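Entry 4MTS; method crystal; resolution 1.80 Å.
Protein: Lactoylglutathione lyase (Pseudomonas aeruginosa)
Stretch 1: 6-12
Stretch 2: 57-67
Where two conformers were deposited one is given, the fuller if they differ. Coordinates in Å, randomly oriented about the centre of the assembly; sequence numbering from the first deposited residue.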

# COMPACT_ATOMS: atom_id res chain seq x y z
N SER A 6 -1.89 -1.16 -4.14
CA SER A 6 -0.54 -1.10 -3.58
C SER A 6 0.07 -2.41 -4.05
O SER A 6 -0.58 -3.46 -3.95
N MET A 7 1.31 -2.36 -4.54
CA MET A 7 1.99 -3.56 -5.05
C MET A 7 3.14 -3.98 -4.17
O MET A 7 3.95 -3.15 -3.81
N LEU A 8 3.23 -5.28 -3.86
CA LEU A 8 4.30 -5.89 -3.08
C LEU A 8 4.89 -7.08 -3.84
O LEU A 8 4.14 -7.83 -4.44
N ARG A 9 6.19 -7.27 -3.75
CA ARG A 9 6.87 -8.44 -4.35
C ARG A 9 6.99 -9.56 -3.30
O ARG A 9 7.33 -9.30 -2.14
N VAL A 10 6.68 -10.81 -3.69
CA VAL A 10 6.65 -11.98 -2.81
C VAL A 10 7.54 -13.08 -3.36
O VAL A 10 7.67 -13.20 -4.58
N ALA A 11 8.13 -13.87 -2.45
CA ALA A 11 9.04 -14.95 -2.83
C ALA A 11 8.28 -16.16 -3.37
O ALA A 11 8.77 -16.84 -4.26
N ASP A 12 7.10 -16.44 -2.81
CA ASP A 12 6.30 -17.61 -3.18
C ASP A 12 4.88 -17.11 -3.29
O ASP A 12 4.27 -16.76 -2.28
N LEU A 57 0.06 -8.50 -5.74
CA LEU A 57 1.22 -9.30 -5.38
C LEU A 57 1.93 -9.69 -6.67
O LEU A 57 1.27 -10.14 -7.61
N THR A 58 3.25 -9.49 -6.72
CA THR A 58 4.07 -9.79 -7.91
C THR A 58 5.10 -10.86 -7.56
O THR A 58 5.72 -10.80 -6.49
N HIS A 59 5.30 -11.82 -8.46
CA HIS A 59 6.30 -12.85 -8.24
C HIS A 59 7.08 -13.01 -9.53
O HIS A 59 6.49 -13.32 -10.56
N ASN A 60 8.40 -12.76 -9.48
CA ASN A 60 9.31 -12.91 -10.61
C ASN A 60 9.76 -14.37 -10.49
O ASN A 60 10.25 -14.77 -9.42
N TRP A 61 9.51 -15.18 -11.53
CA TRP A 61 9.77 -16.62 -11.50
C TRP A 61 11.20 -16.98 -11.19
O TRP A 61 11.45 -18.05 -10.64
N ASP A 62 12.14 -16.13 -11.61
CA ASP A 62 13.56 -16.41 -11.40
C ASP A 62 14.19 -15.76 -10.16
O ASP A 62 15.40 -15.89 -9.97
N ARG A 63 13.38 -15.07 -9.33
CA ARG A 63 13.82 -14.46 -8.05
C ARG A 63 13.37 -15.38 -6.93
O ARG A 63 12.30 -15.98 -7.04
N ASP A 64 14.16 -15.50 -5.86
CA ASP A 64 13.85 -16.40 -4.75
C ASP A 64 13.47 -15.67 -3.47
O ASP A 64 13.18 -16.29 -2.44
N GLY A 65 13.50 -14.35 -3.53
CA GLY A 65 13.20 -13.50 -2.40
C GLY A 65 13.63 -12.08 -2.63
O GLY A 65 14.26 -11.74 -3.65
N TYR A 66 13.27 -11.23 -1.69
CA TYR A 66 13.51 -9.81 -1.72
C TYR A 66 14.11 -9.35 -0.39
O TYR A 66 14.16 -10.14 0.58
N THR A 67 14.65 -8.12 -0.37
CA THR A 67 15.19 -7.55 0.85
C THR A 67 14.19 -6.50 1.29
O THR A 67 13.78 -5.69 0.47

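Two neighbouring parallel strands, with the loop residues that follow them, make this contact, joined by a short ladder of backbone hydrogen bonds and flanked by leucine and valine on one face and by an arginine, a threonine and a tyrosine ring on the other. The ladder runs through Thr58, whose N donates to Leu8 O at 3.0 Å and whose O accepts from Val10 N, also at 3.0 Å. The same two carbonyls receive weaker CA-H...O contacts, Leu57 CA to Leu8 O and Arg9 CA to Thr58 O, each 3.4 Å. With the backbones paired in this way, Leu8 sits beside Leu57 and Arg9 beside Thr58, and each pair shares a face of the sheet.

On the leucine face, both Leu8 and Leu57 adopt the m,t rotamer. Leu57 CD2 lies 4.4 Å from Leu8 CB and 4.0 Å from Val10 CG1, so one methyl bridges two residues of the other stretch. Val10, with chi1 m, has a CA-to-CB bond directed away from the second stretch, yet its branched side chain still brings a methyl into reach. Aliphatic side chains suit this buried site, since they fill space without needing a hydrogen-bond partner of their own.

The opposite face is more mixed. Thr58 (m) places OG1 3.2 Å from Met7 SD; the CA-to-CB bond of Met7 (t,m,m) runs sideways, but the end of the side chain comes nearer, with SD beside Thr58. Thr58 OG1 is buried by the contact and has no hydrogen-bonding partner in the model. Arg9 (m,t,t) extends its long aliphatic stem across Tyr66, whose ring comes from the loop after the second strand. Arg9 CB stands 3.5 Å from the centroid of the Tyr66 ring, almost on its normal, a CH-pi contact, while Arg9 CD approaches Tyr66 CE2 at 3.5 Å. Arginine fits because its methylenes can cover an aromatic face while its guanidinium reaches onward to a partner elsewhere in the structure.

The CA-to-CB bond of Tyr66 (chi1 m) points toward the first stretch, and the side chain's position is secured from within its own stretch: Asn60 ND2 donates to Tyr66 OH at a short 2.5 Å. The ring edge meets Val10 O, 3.5 Å from Tyr66 CE1.

His59 (t) starts sideways, but its imidazole swings in, setting CD2 3.4 Å from Val10 O near the ring plane. His59 NE2 is 3.2 Å from Ala11 O, but the angle is too poor for a hydrogen bond. Beyond it, the single methyl of Ala11 packs against the loop, its CB 3.8 Å from Gly65 CA and 3.5 Å from Asp64 O.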

# COMPACT_ATOMS: atom_id res chain seq x y z
CB SER A 6 -0.61 -1.12 -2.06
OG SER A 6 0.70 -1.12 -1.52
CB MET A 7 2.45 -3.36 -6.51
CG MET A 7 3.01 -4.67 -7.14
SD MET A 7 4.73 -5.06 -6.76
CE MET A 7 5.52 -4.22 -8.09
CB LEU A 8 3.77 -6.42 -1.73
CG LEU A 8 3.12 -5.38 -0.77
CD1 LEU A 8 2.59 -6.07 0.42
CD2 LEU A 8 4.11 -4.26 -0.35
CB ARG A 9 8.25 -8.05 -4.88
CG ARG A 9 8.18 -6.99 -6.00
CD ARG A 9 9.56 -6.65 -6.58
NE ARG A 9 9.42 -5.58 -7.57
CZ ARG A 9 9.47 -4.29 -7.28
NH1 ARG A 9 9.71 -3.89 -6.04
NH2 ARG A 9 9.26 -3.37 -8.23
CB VAL A 10 5.19 -12.48 -2.55
CG1 VAL A 10 4.36 -11.38 -1.88
CG2 VAL A 10 4.52 -12.96 -3.83
CB ALA A 11 9.92 -15.35 -1.65
CB ASP A 12 6.43 -18.64 -2.05
CG ASP A 12 5.66 -19.92 -2.25
OD1 ASP A 12 4.63 -19.90 -2.97
OD2 ASP A 12 5.97 -20.90 -1.55
CB LEU A 57 0.77 -10.56 -4.62
CG LEU A 57 -0.06 -10.34 -3.35
CD1 LEU A 57 -0.55 -11.70 -2.80
CD2 LEU A 57 0.77 -9.58 -2.27
CB THR A 58 4.78 -8.52 -8.45
OG1 THR A 58 3.82 -7.49 -8.69
CG2 THR A 58 5.56 -8.79 -9.72
CB HIS A 59 5.62 -14.19 -7.82
CG HIS A 59 6.57 -15.33 -7.77
ND1 HIS A 59 6.39 -16.44 -8.58
CD2 HIS A 59 7.73 -15.47 -7.08
CE1 HIS A 59 7.41 -17.25 -8.32
NE2 HIS A 59 8.25 -16.70 -7.45
CB ASN A 60 10.49 -11.92 -10.45
CG ASN A 60 10.05 -10.48 -10.59
OD1 ASN A 60 9.63 -10.04 -11.68
ND2 ASN A 60 10.09 -9.71 -9.49
CB TRP A 61 9.36 -17.27 -12.84
CG TRP A 61 7.93 -17.06 -13.21
CD1 TRP A 61 6.95 -16.48 -12.45
CD2 TRP A 61 7.30 -17.51 -14.40
NE1 TRP A 61 5.75 -16.53 -13.11
CE2 TRP A 61 5.93 -17.14 -14.32
CE3 TRP A 61 7.74 -18.20 -15.53
CZ2 TRP A 61 5.02 -17.41 -15.34
CZ3 TRP A 61 6.84 -18.44 -16.56
CH2 TRP A 61 5.49 -18.07 -16.44
CB ASP A 62 14.36 -16.17 -12.70
CG ASP A 62 13.72 -16.87 -13.89
OD1 ASP A 62 13.31 -16.16 -14.84
OD2 ASP A 62 13.52 -18.09 -13.83
CB ARG A 63 13.17 -13.07 -7.82
CG ARG A 63 13.74 -11.92 -8.66
CD ARG A 63 15.13 -11.47 -8.26
NE ARG A 63 15.21 -10.89 -6.91
CZ ARG A 63 15.14 -9.59 -6.65
NH1 ARG A 63 14.93 -8.72 -7.63
NH2 ARG A 63 15.26 -9.16 -5.41
CB ASP A 64 15.06 -17.32 -4.46
CG ASP A 64 15.39 -18.33 -5.54
OD1 ASP A 64 14.44 -18.98 -6.05
OD2 ASP A 64 16.59 -18.53 -5.82
CB TYR A 66 12.18 -9.10 -2.03
CG TYR A 66 11.65 -9.49 -3.39
CD1 TYR A 66 10.82 -10.60 -3.55
CD2 TYR A 66 12.09 -8.85 -4.55
CE1 TYR A 66 10.40 -11.03 -4.81
CE2 TYR A 66 11.71 -9.29 -5.81
CZ TYR A 66 10.83 -10.34 -5.93
OH TYR A 66 10.42 -10.72 -7.18
CB THR A 67 16.60 -6.97 0.61
OG1 THR A 67 17.47 -8.02 0.19
CG2 THR A 67 17.18 -6.32 1.86